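Local coordinates for endo-1,4-beta-xylanase D (Paenibacillus polymyxa, PDB 1W0N), which hydrolyses the beta-1,4 bonds of xylan and carries the family 36 carbohydrate-binding module described here, whose sugar binding depends on calcium, at residues S60-S65 against V124-F129; A71-V76 against W120-D125; V80-F85 against Q95-I100. All coordinates share one frame; numbering follows the deposited sequence. Where two conformers were deposited one is given.

Contacts 1 and 2 share strand 122-130: contact 1 pairs it with strand 56-65 inside one antiparallel sheet, while contact 2 sets its start against strand 70-77 of the other sheet. Their centres lie about 8 Å apart. Contact 3, its centre about 12 Å from each of the others, joins the next strand of that second sheet, 80-88, to strand 93-101, which neighbours 56-65. Apolar packing ties contact 3 to contact 1, with V61 CG2 3.4 Å from F85 CE2. Calcium sits on the shared strand at D125, which contacts 1 and 2 both include, and magnesium at D121, in the loop just before that strand; contact 3 has neither.

Contact 1 of 3, residues S60-S65 against V124-F129; sequences SVRGAS and VDFIEF. With CA (calcium ion), chain B.
R62 and D125 meet through a salt bridge in which NH1 of R62 gives a straight hydrogen bond to D125 OD2 (2.8 Å, 163° at the hydrogen). The carboxylate oxygen lies practically in the guanidinium plane, although the carboxylate itself is turned 59° from that plane. The extended arginine chain, with CG anti to the backbone N, passes F126 on its way: R62 CB sits over one face of the F126 ring, 3.6 Å from CZ and offset toward the rim. Arginine suits the place because its CB can lie on an aromatic ring while its end answers a charge. An alanine here would keep the CB over the ring but would probably leave D125 OD2 without its charged mate and lose the contact of CD with the ring's rim at CE2.

The other carboxylate oxygen, OD1, binds calcium at 2.3 Å, and the backbone O of D125 binds it too, at 2.5 Å. The carboxylates of E16 and E18, the backbone O of D35 and a water complete the site; R62 probably offsets some of the carboxylates' negative charge.

Behind these groups the backbones run antiparallel. S60 and E128 form a hydrogen-bonded pair, and D125 N donates to R62 O (2.8 Å). On the other face, V61 packs its CG2 against I127 CG1 (3.7 Å), branched side chains suited to a buried strand. D125 and F126 both lie opposite R62, a beta bulge with D125 locally in a helix-like backbone conformation. The arrangement is that of a bulged antiparallel pair in a beta-sandwich module, with the bulge turned to hold calcium.

Contact 2 of 3, residues A71-V76 against W120-D125; sequences AKVDLV and WDAYVD. With CA (calcium ion), chain B; MG (magnesium ion), chain C.
A71 and W120 bring their CA atoms within 4.7 Å, and from there the two backbones part, since strand 70-77 belongs to one sheet and strand 122-130 to the other. The methyl of A71 points into the turn of the second segment, where CB lies 3.3 Å from D121 O and 3.7 Å from W120 O. A larger side chain would have to compete with these carbonyls for room, so alanine fits here. Farther along, V73 CG2 presses on A122 CB at 3.3 Å, tighter than usual for two carbons. Valine places this methyl beside its own backbone N, with CG1 anti to it (chi1 178°). L111 and L113, from strand 107-113, touch V73 and A122 respectively and extend this apolar layer.

D121 turns the opposite way, its side chain leading from the core to magnesium. OD1 binds the metal at 2.0 Å, while OD2 accepts a hydrogen bond of 2.7 Å from one of the metal's waters, which steadies the carboxylate's rotation. Four waters and Y40 O fill the remaining positions. This is the packing of two facing sheets in a beta sandwich, at the end where the loop before strand 122-130 carries magnesium; the exchangeable waters are consistent with a site where a sugar could bind.

Contact 3 of 3, residues V80-F85 against Q95-I100; sequences VTVGSF and QTLSNI
V82 touches I100 first, with its CB 3.7 Å from I100 CG2, although I100 was modelled in two conformers and the detail of this pair is less certain. The valine points its beta carbon at the opposing segment, and both its methyls stay close to the same I100 methyl. G83 follows without a side chain: a CB on it would fall about 2.8 Å from L97 CD2, too near for two carbons. Glycine therefore leaves room for L97 CD2; the other methyl, CD1, lies 3.9 Å from G83 C. S84 points away from the contact; in the conformer given its OG is hydrogen-bonded to T114.

F85 carries the end of the contact. Its CG lies anti to the carbonyl carbon (chi1 -61°), and the ring swings toward 95-100. L97 CD1 sits over one ring face, offset toward the rim, 4.1 Å from the centroid and 23° off the normal, a CH-pi contact. Beside it, F85 CE1 comes obliquely to Q95 O at 3.5 Å, and F85 CD1 lies 3.8 Å from Q95 CB. The side-chain NE2 of Q95 is hydrogen-bonded to T93 OG1. Strand axes 7.3 Å apart at closest leave the joining of the two sheets here to interlocking apolar side chains, so shape and dispersion, rather than directed polar bonds, hold this edge of the sandwich together.

Contact 1 of 3, residues S60-S65 against V124-F129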
loop_
_atom_site.group_PDB
_atom_site.type_symbol
_atom_site.label_atom_id
_atom_site.label_comp_id
_atom_site.label_asym_id
_atom_site.label_seq_id
_atom_site.Cartn_x
_atom_site.Cartn_y
_atom_site.Cartn_z
ATOM N N SER A 60 4.896 -6.260 4.065
ATOM C CA SER A 60 3.703 -6.120 4.879
ATOM C C SER A 60 3.223 -4.676 4.839
ATOM O O SER A 60 4.016 -3.742 4.758
ATOM C CB SER A 60 3.949 -6.556 6.313
ATOM O OG SER A 60 4.096 -7.960 6.442
ATOM N N VAL A 61 1.901 -4.520 4.892
ATOM C CA VAL A 61 1.275 -3.209 4.981
ATOM C C VAL A 61 0.248 -3.285 6.100
ATOM O O VAL A 61 -0.563 -4.215 6.149
ATOM C CB VAL A 61 0.611 -2.786 3.652
ATOM C CG1 VAL A 61 -0.248 -1.524 3.820
ATOM C CG2 VAL A 61 1.685 -2.534 2.601
ATOM N N ARG A 62 0.284 -2.290 7.009
ATOM C CA ARG A 62 -0.782 -2.129 7.979
ATOM C C ARG A 62 -1.828 -1.196 7.371
ATOM O O ARG A 62 -1.489 -0.116 6.884
ATOM C CB ARG A 62 -0.258 -1.567 9.301
ATOM C CG ARG A 62 -1.346 -1.440 10.349
ATOM C CD ARG A 62 -0.790 -1.168 11.729
ATOM N NE ARG A 62 -1.812 -1.231 12.765
ATOM C CZ ARG A 62 -2.281 -0.211 13.487
ATOM N NH1 ARG A 62 -1.922 1.045 13.244
ATOM N NH2 ARG A 62 -3.145 -0.459 14.483
ATOM N N GLY A 63 -3.079 -1.651 7.370
ATOM C CA GLY A 63 -4.143 -0.909 6.733
ATOM C C GLY A 63 -5.494 -1.263 7.324
ATOM O O GLY A 63 -5.607 -2.106 8.210
ATOM N N ALA A 64 -6.526 -0.596 6.797
ATOM C CA ALA A 64 -7.896 -0.838 7.230
ATOM C C ALA A 64 -8.833 -0.447 6.111
ATOM O O ALA A 64 -8.455 0.271 5.181
ATOM C CB ALA A 64 -8.220 -0.036 8.500
ATOM N N SER A 65 -10.080 -0.915 6.209
ATOM C CA SER A 65 -11.138 -0.496 5.314
ATOM C C SER A 65 -11.942 0.650 5.932
ATOM O O SER A 65 -12.067 0.750 7.158
ATOM C CB SER A 65 -12.068 -1.688 5.082
ATOM O OG SER A 65 -13.128 -1.316 4.215
ATOM N N VAL A 124 -4.088 3.441 4.745
ATOM C CA VAL A 124 -2.763 2.820 4.684
ATOM C C VAL A 124 -1.908 3.487 5.738
ATOM O O VAL A 124 -1.807 4.731 5.764
ATOM C CB VAL A 124 -2.163 3.053 3.268
ATOM C CG1 VAL A 124 -0.836 2.382 3.158
ATOM C CG2 VAL A 124 -3.079 2.471 2.183
ATOM N N ASP A 125 -1.301 2.679 6.598
ATOM C CA ASP A 125 -0.491 3.213 7.703
ATOM C C ASP A 125 0.994 3.273 7.317
ATOM O O ASP A 125 1.628 4.332 7.400
ATOM C CB ASP A 125 -0.735 2.332 8.932
ATOM C CG ASP A 125 -0.053 2.808 10.197
ATOM O OD1 ASP A 125 0.660 3.829 10.145
ATOM O OD2 ASP A 125 -0.217 2.146 11.249
ATOM N N PHE A 126 1.535 2.131 6.907
ATOM C CA PHE A 126 2.948 2.018 6.557
ATOM C C PHE A 126 3.134 0.750 5.733
ATOM O O PHE A 126 2.261 -0.132 5.708
ATOM C CB PHE A 126 3.849 1.972 7.807
ATOM C CG PHE A 126 3.593 0.801 8.722
ATOM C CD1 PHE A 126 4.051 -0.490 8.412
ATOM C CD2 PHE A 126 2.921 1.006 9.925
ATOM C CE1 PHE A 126 3.833 -1.564 9.276
ATOM C CE2 PHE A 126 2.730 -0.061 10.816
ATOM C CZ PHE A 126 3.179 -1.340 10.472
ATOM N N ILE A 127 4.315 0.674 5.108
ATOM C CA ILE A 127 4.791 -0.520 4.433
ATOM C C ILE A 127 6.103 -0.940 5.085
ATOM O O ILE A 127 6.888 -0.102 5.530
ATOM C CB ILE A 127 4.965 -0.267 2.907
ATOM C CG1 ILE A 127 5.243 -1.563 2.138
ATOM C CG2 ILE A 127 6.044 0.773 2.632
ATOM C CD1 ILE A 127 4.943 -1.451 0.654
ATOM N N GLU A 128 6.338 -2.257 5.125
ATOM C CA GLU A 128 7.567 -2.799 5.685
ATOM C C GLU A 128 8.087 -3.893 4.762
ATOM O O GLU A 128 7.392 -4.847 4.452
ATOM C CB GLU A 128 7.309 -3.395 7.076
ATOM C CG GLU A 128 8.544 -3.646 7.854
ATOM C CD GLU A 128 8.349 -4.630 9.033
ATOM O OE1 GLU A 128 7.293 -5.213 9.279
ATOM O OE2 GLU A 128 9.350 -4.933 9.729
ATOM N N PHE A 129 9.366 -3.767 4.366
ATOM C CA PHE A 129 10.072 -4.776 3.602
ATOM C C PHE A 129 11.024 -5.518 4.493
ATOM O O PHE A 129 11.710 -4.933 5.336
ATOM C CB PHE A 129 10.905 -4.095 2.488
ATOM C CG PHE A 129 10.072 -3.471 1.410
ATOM C CD1 PHE A 129 9.627 -2.158 1.498
ATOM C CD2 PHE A 129 9.741 -4.199 0.283
ATOM C CE1 PHE A 129 8.826 -1.623 0.474
ATOM C CE2 PHE A 129 8.989 -3.665 -0.720
ATOM C CZ PHE A 129 8.497 -2.384 -0.606
HETATM CA CA CA B . 1.642 5.780 9.479
HETATM O O HOH W 1 1.859 5.992 11.877
#

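Contact 2 of 3, residues A71-V76 against W120-D125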
loop_
_atom_site.group_PDB
_atom_site.type_symbol
_atom_site.label_atom_id
_atom_site.label_comp_id
_atom_site.label_asym_id
_atom_site.label_seq_id
_atom_site.Cartn_x
_atom_site.Cartn_y
_atom_site.Cartn_z
ATOM N N ALA A 71 -11.646 -3.616 1.380
ATOM C CA ALA A 71 -10.875 -2.694 0.557
ATOM C C ALA A 71 -9.628 -3.460 0.096
ATOM O O ALA A 71 -9.033 -4.191 0.871
ATOM C CB ALA A 71 -10.471 -1.471 1.368
ATOM N N LYS A 72 -9.284 -3.332 -1.172
ATOM C CA LYS A 72 -8.123 -4.029 -1.715
ATOM C C LYS A 72 -7.142 -3.018 -2.278
ATOM O O LYS A 72 -7.530 -2.090 -2.969
ATOM C CB LYS A 72 -8.509 -5.049 -2.782
ATOM C CG LYS A 72 -8.997 -6.392 -2.147
ATOM C CD LYS A 72 -9.262 -7.399 -3.177
ATOM C CE LYS A 72 -9.432 -8.721 -2.612
ATOM N NZ LYS A 72 -8.281 -9.535 -3.018
ATOM N N VAL A 73 -5.857 -3.246 -1.974
ATOM C CA VAL A 73 -4.783 -2.345 -2.348
ATOM C C VAL A 73 -3.721 -3.105 -3.145
ATOM O O VAL A 73 -3.110 -4.034 -2.609
ATOM C CB VAL A 73 -4.146 -1.718 -1.087
ATOM C CG1 VAL A 73 -2.996 -0.800 -1.449
ATOM C CG2 VAL A 73 -5.188 -0.967 -0.267
ATOM N N ASP A 74 -3.508 -2.697 -4.391
ATOM C CA ASP A 74 -2.421 -3.245 -5.196
ATOM C C ASP A 74 -1.075 -2.694 -4.741
ATOM O O ASP A 74 -0.947 -1.503 -4.432
ATOM C CB ASP A 74 -2.587 -2.848 -6.657
ATOM C CG ASP A 74 -3.635 -3.652 -7.414
ATOM O OD1 ASP A 74 -4.087 -4.675 -6.917
ATOM O OD2 ASP A 74 -3.997 -3.257 -8.550
ATOM N N LEU A 75 -0.083 -3.577 -4.747
ATOM C CA LEU A 75 1.310 -3.204 -4.587
ATOM C C LEU A 75 1.988 -3.287 -5.942
ATOM O O LEU A 75 1.972 -4.337 -6.590
ATOM C CB LEU A 75 2.001 -4.140 -3.605
ATOM C CG LEU A 75 3.499 -3.947 -3.430
ATOM C CD1 LEU A 75 3.832 -2.558 -2.907
ATOM C CD2 LEU A 75 4.070 -5.023 -2.516
ATOM N N VAL A 76 2.577 -2.166 -6.354
ATOM C CA VAL A 76 3.250 -2.048 -7.637
ATOM C C VAL A 76 4.725 -1.776 -7.327
ATOM O O VAL A 76 5.053 -0.840 -6.600
ATOM C CB VAL A 76 2.644 -0.960 -8.486
ATOM C CG1 VAL A 76 3.127 -1.065 -9.921
ATOM C CG2 VAL A 76 1.104 -0.999 -8.422
ATOM N N TRP A 120 -14.373 -0.907 -1.026
ATOM C CA TRP A 120 -14.420 0.237 -0.154
ATOM C C TRP A 120 -13.081 0.971 -0.235
ATOM O O TRP A 120 -12.221 0.686 -1.054
ATOM C CB TRP A 120 -14.784 -0.232 1.252
ATOM C CG TRP A 120 -16.176 -0.768 1.325
ATOM C CD1 TRP A 120 -16.545 -2.052 1.509
ATOM C CD2 TRP A 120 -17.379 -0.007 1.178
ATOM N NE1 TRP A 120 -17.903 -2.153 1.506
ATOM C CE2 TRP A 120 -18.442 -0.909 1.290
ATOM C CE3 TRP A 120 -17.657 1.350 0.963
ATOM C CZ2 TRP A 120 -19.794 -0.497 1.206
ATOM C CZ3 TRP A 120 -18.971 1.743 0.869
ATOM C CH2 TRP A 120 -20.023 0.822 0.993
ATOM N N ASP A 121 -12.936 1.973 0.609
ATOM C CA ASP A 121 -11.744 2.795 0.601
ATOM C C ASP A 121 -10.722 2.218 1.553
ATOM O O ASP A 121 -11.069 1.563 2.538
ATOM C CB ASP A 121 -12.132 4.220 0.944
ATOM C CG ASP A 121 -13.132 4.760 -0.055
ATOM O OD1 ASP A 121 -12.979 4.389 -1.247
ATOM O OD2 ASP A 121 -14.046 5.533 0.321
ATOM N N ALA A 122 -9.446 2.428 1.214
ATOM C CA ALA A 122 -8.358 1.873 2.003
ATOM C C ALA A 122 -7.637 2.958 2.776
ATOM O O ALA A 122 -7.281 4.007 2.229
ATOM C CB ALA A 122 -7.355 1.152 1.129
ATOM N N TYR A 123 -7.382 2.667 4.033
ATOM C CA TYR A 123 -6.509 3.461 4.867
ATOM C C TYR A 123 -5.189 2.711 4.961
ATOM O O TYR A 123 -5.183 1.509 5.282
ATOM C CB TYR A 123 -7.140 3.620 6.240
ATOM C CG TYR A 123 -8.540 4.199 6.237
ATOM C CD1 TYR A 123 -8.871 5.305 5.472
ATOM C CD2 TYR A 123 -9.523 3.663 7.057
ATOM C CE1 TYR A 123 -10.149 5.857 5.506
ATOM C CE2 TYR A 123 -10.791 4.218 7.124
ATOM C CZ TYR A 123 -11.099 5.318 6.346
ATOM O OH TYR A 123 -12.348 5.884 6.408
ATOM N N VAL A 124 -4.088 3.441 4.745
ATOM C CA VAL A 124 -2.763 2.820 4.684
ATOM C C VAL A 124 -1.908 3.487 5.738
ATOM O O VAL A 124 -1.807 4.731 5.764
ATOM C CB VAL A 124 -2.163 3.053 3.268
ATOM C CG1 VAL A 124 -0.836 2.382 3.158
ATOM C CG2 VAL A 124 -3.079 2.471 2.183
ATOM N N ASP A 125 -1.301 2.679 6.598
ATOM C CA ASP A 125 -0.491 3.213 7.703
ATOM C C ASP A 125 0.994 3.273 7.317
ATOM O O ASP A 125 1.628 4.332 7.400
ATOM C CB ASP A 125 -0.735 2.332 8.932
ATOM C CG ASP A 125 -0.053 2.808 10.197
ATOM O OD1 ASP A 125 0.660 3.829 10.145
ATOM O OD2 ASP A 125 -0.217 2.146 11.249
HETATM CA CA CA B . 1.642 5.780 9.479
HETATM MG MG MG C . -13.961 4.591 -3.006
HETATM O O HOH W 2 -14.737 6.332 -2.170
HETATM O O HOH W 1 1.859 5.992 11.877
HETATM O O HOH W 3 -14.976 4.917 -4.762
HETATM O O HOH W 4 -15.644 3.546 -2.287
HETATM O O HOH W 5 -13.272 2.738 -3.579
#

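Contact 3 of 3, residues V80-F85 against Q95-I100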
loop_
_atom_site.group_PDB
_atom_site.type_symbol
_atom_site.label_atom_id
_atom_site.label_comp_id
_atom_site.label_asym_id
_atom_site.label_seq_id
_atom_site.Cartn_x
_atom_site.Cartn_y
_atom_site.Cartn_z
ATOM N N VAL A 80 5.352 -3.175 -11.880
ATOM C CA VAL A 80 4.735 -4.486 -11.891
ATOM C C VAL A 80 3.787 -4.595 -10.713
ATOM O O VAL A 80 4.210 -4.418 -9.576
ATOM C CB VAL A 80 5.799 -5.615 -11.783
ATOM C CG1 VAL A 80 5.140 -6.976 -11.817
ATOM C CG2 VAL A 80 6.873 -5.499 -12.840
ATOM N N THR A 81 2.519 -4.941 -10.971
ATOM C CA THR A 81 1.598 -5.231 -9.869
ATOM C C THR A 81 1.932 -6.622 -9.366
ATOM O O THR A 81 1.709 -7.610 -10.063
ATOM C CB THR A 81 0.143 -5.132 -10.309
ATOM O OG1 THR A 81 -0.162 -3.785 -10.721
ATOM C CG2 THR A 81 -0.793 -5.467 -9.154
ATOM N N VAL A 82 2.489 -6.691 -8.157
ATOM C CA VAL A 82 3.030 -7.940 -7.619
ATOM C C VAL A 82 2.037 -8.696 -6.752
ATOM O O VAL A 82 2.268 -9.868 -6.435
ATOM C CB VAL A 82 4.333 -7.734 -6.837
ATOM C CG1 VAL A 82 5.412 -7.126 -7.728
ATOM C CG2 VAL A 82 4.113 -6.889 -5.579
ATOM N N GLY A 83 0.943 -8.051 -6.375
ATOM C CA GLY A 83 -0.066 -8.673 -5.540
ATOM C C GLY A 83 -0.960 -7.583 -4.962
ATOM O O GLY A 83 -0.755 -6.402 -5.216
ATOM N N SER A 84 -1.965 -8.025 -4.198
ATOM C CA SER A 84 -2.899 -7.118 -3.574
ATOM C C SER A 84 -3.132 -7.479 -2.119
ATOM O O SER A 84 -3.366 -8.628 -1.801
ATOM C CB SER A 84 -4.265 -7.053 -4.322
ATOM O OG SER A 84 -5.445 -6.829 -3.630
ATOM N N PHE A 85 -3.175 -6.477 -1.268
ATOM C CA PHE A 85 -3.509 -6.628 0.128
ATOM C C PHE A 85 -5.017 -6.456 0.317
ATOM O O PHE A 85 -5.628 -5.559 -0.250
ATOM C CB PHE A 85 -2.817 -5.541 0.958
ATOM C CG PHE A 85 -1.312 -5.585 0.879
ATOM C CD1 PHE A 85 -0.582 -6.509 1.608
ATOM C CD2 PHE A 85 -0.634 -4.638 0.128
ATOM C CE1 PHE A 85 0.804 -6.545 1.569
ATOM C CE2 PHE A 85 0.754 -4.663 0.087
ATOM C CZ PHE A 85 1.474 -5.615 0.794
ATOM N N GLN A 95 -1.232 -6.981 6.784
ATOM C CA GLN A 95 -1.381 -7.946 5.703
ATOM C C GLN A 95 -0.029 -8.109 5.021
ATOM O O GLN A 95 0.795 -7.199 5.027
ATOM C CB GLN A 95 -2.458 -7.471 4.731
ATOM C CG GLN A 95 -3.838 -7.398 5.373
ATOM C CD GLN A 95 -4.408 -8.758 5.721
ATOM O OE1 GLN A 95 -4.216 -9.739 4.966
ATOM N NE2 GLN A 95 -5.133 -8.835 6.808
ATOM N N THR A 96 0.183 -9.289 4.415
ATOM C CA THR A 96 1.493 -9.667 3.941
ATOM C C THR A 96 1.430 -10.328 2.561
ATOM O O THR A 96 0.531 -11.120 2.272
ATOM C CB THR A 96 2.128 -10.652 4.955
ATOM O OG1 THR A 96 2.231 -9.986 6.233
ATOM C CG2 THR A 96 3.537 -11.087 4.561
ATOM N N LEU A 97 2.440 -9.987 1.749
ATOM C CA LEU A 97 2.786 -10.683 0.519
ATOM C C LEU A 97 4.193 -11.227 0.719
ATOM O O LEU A 97 5.141 -10.460 0.887
ATOM C CB LEU A 97 2.793 -9.717 -0.669
ATOM C CG LEU A 97 1.423 -9.194 -1.103
ATOM C CD1 LEU A 97 1.561 -8.027 -2.074
ATOM C CD2 LEU A 97 0.632 -10.337 -1.747
ATOM N N SER A 98 4.334 -12.560 0.714
ATOM C CA SER A 98 5.599 -13.179 1.008
ATOM C C SER A 98 6.328 -13.603 -0.255
ATOM O O SER A 98 5.732 -14.002 -1.257
ATOM C CB SER A 98 5.409 -14.367 1.945
ATOM O OG SER A 98 4.971 -13.900 3.234
ATOM N N ASN A 99 7.671 -13.541 -0.183
ATOM C CA ASN A 99 8.545 -14.076 -1.215
ATOM C C ASN A 99 8.272 -13.511 -2.595
ATOM O O ASN A 99 8.163 -14.244 -3.585
ATOM C CB ASN A 99 8.511 -15.617 -1.233
ATOM C CG ASN A 99 8.777 -16.172 0.140
ATOM O OD1 ASN A 99 9.808 -15.869 0.744
ATOM N ND2 ASN A 99 7.836 -16.945 0.663
ATOM N N ILE A 100 8.172 -12.186 -2.660
ATOM C CA ILE A 100 7.912 -11.478 -3.891
ATOM C C ILE A 100 9.233 -11.129 -4.576
ATOM O O ILE A 100 10.062 -10.433 -3.994
ATOM C CB ILE A 100 7.119 -10.203 -3.607
ATOM C CG1 ILE A 100 5.761 -10.503 -2.944
ATOM C CG2 ILE A 100 7.002 -9.336 -4.864
ATOM C CD1 ILE A 100 4.823 -11.139 -3.897
#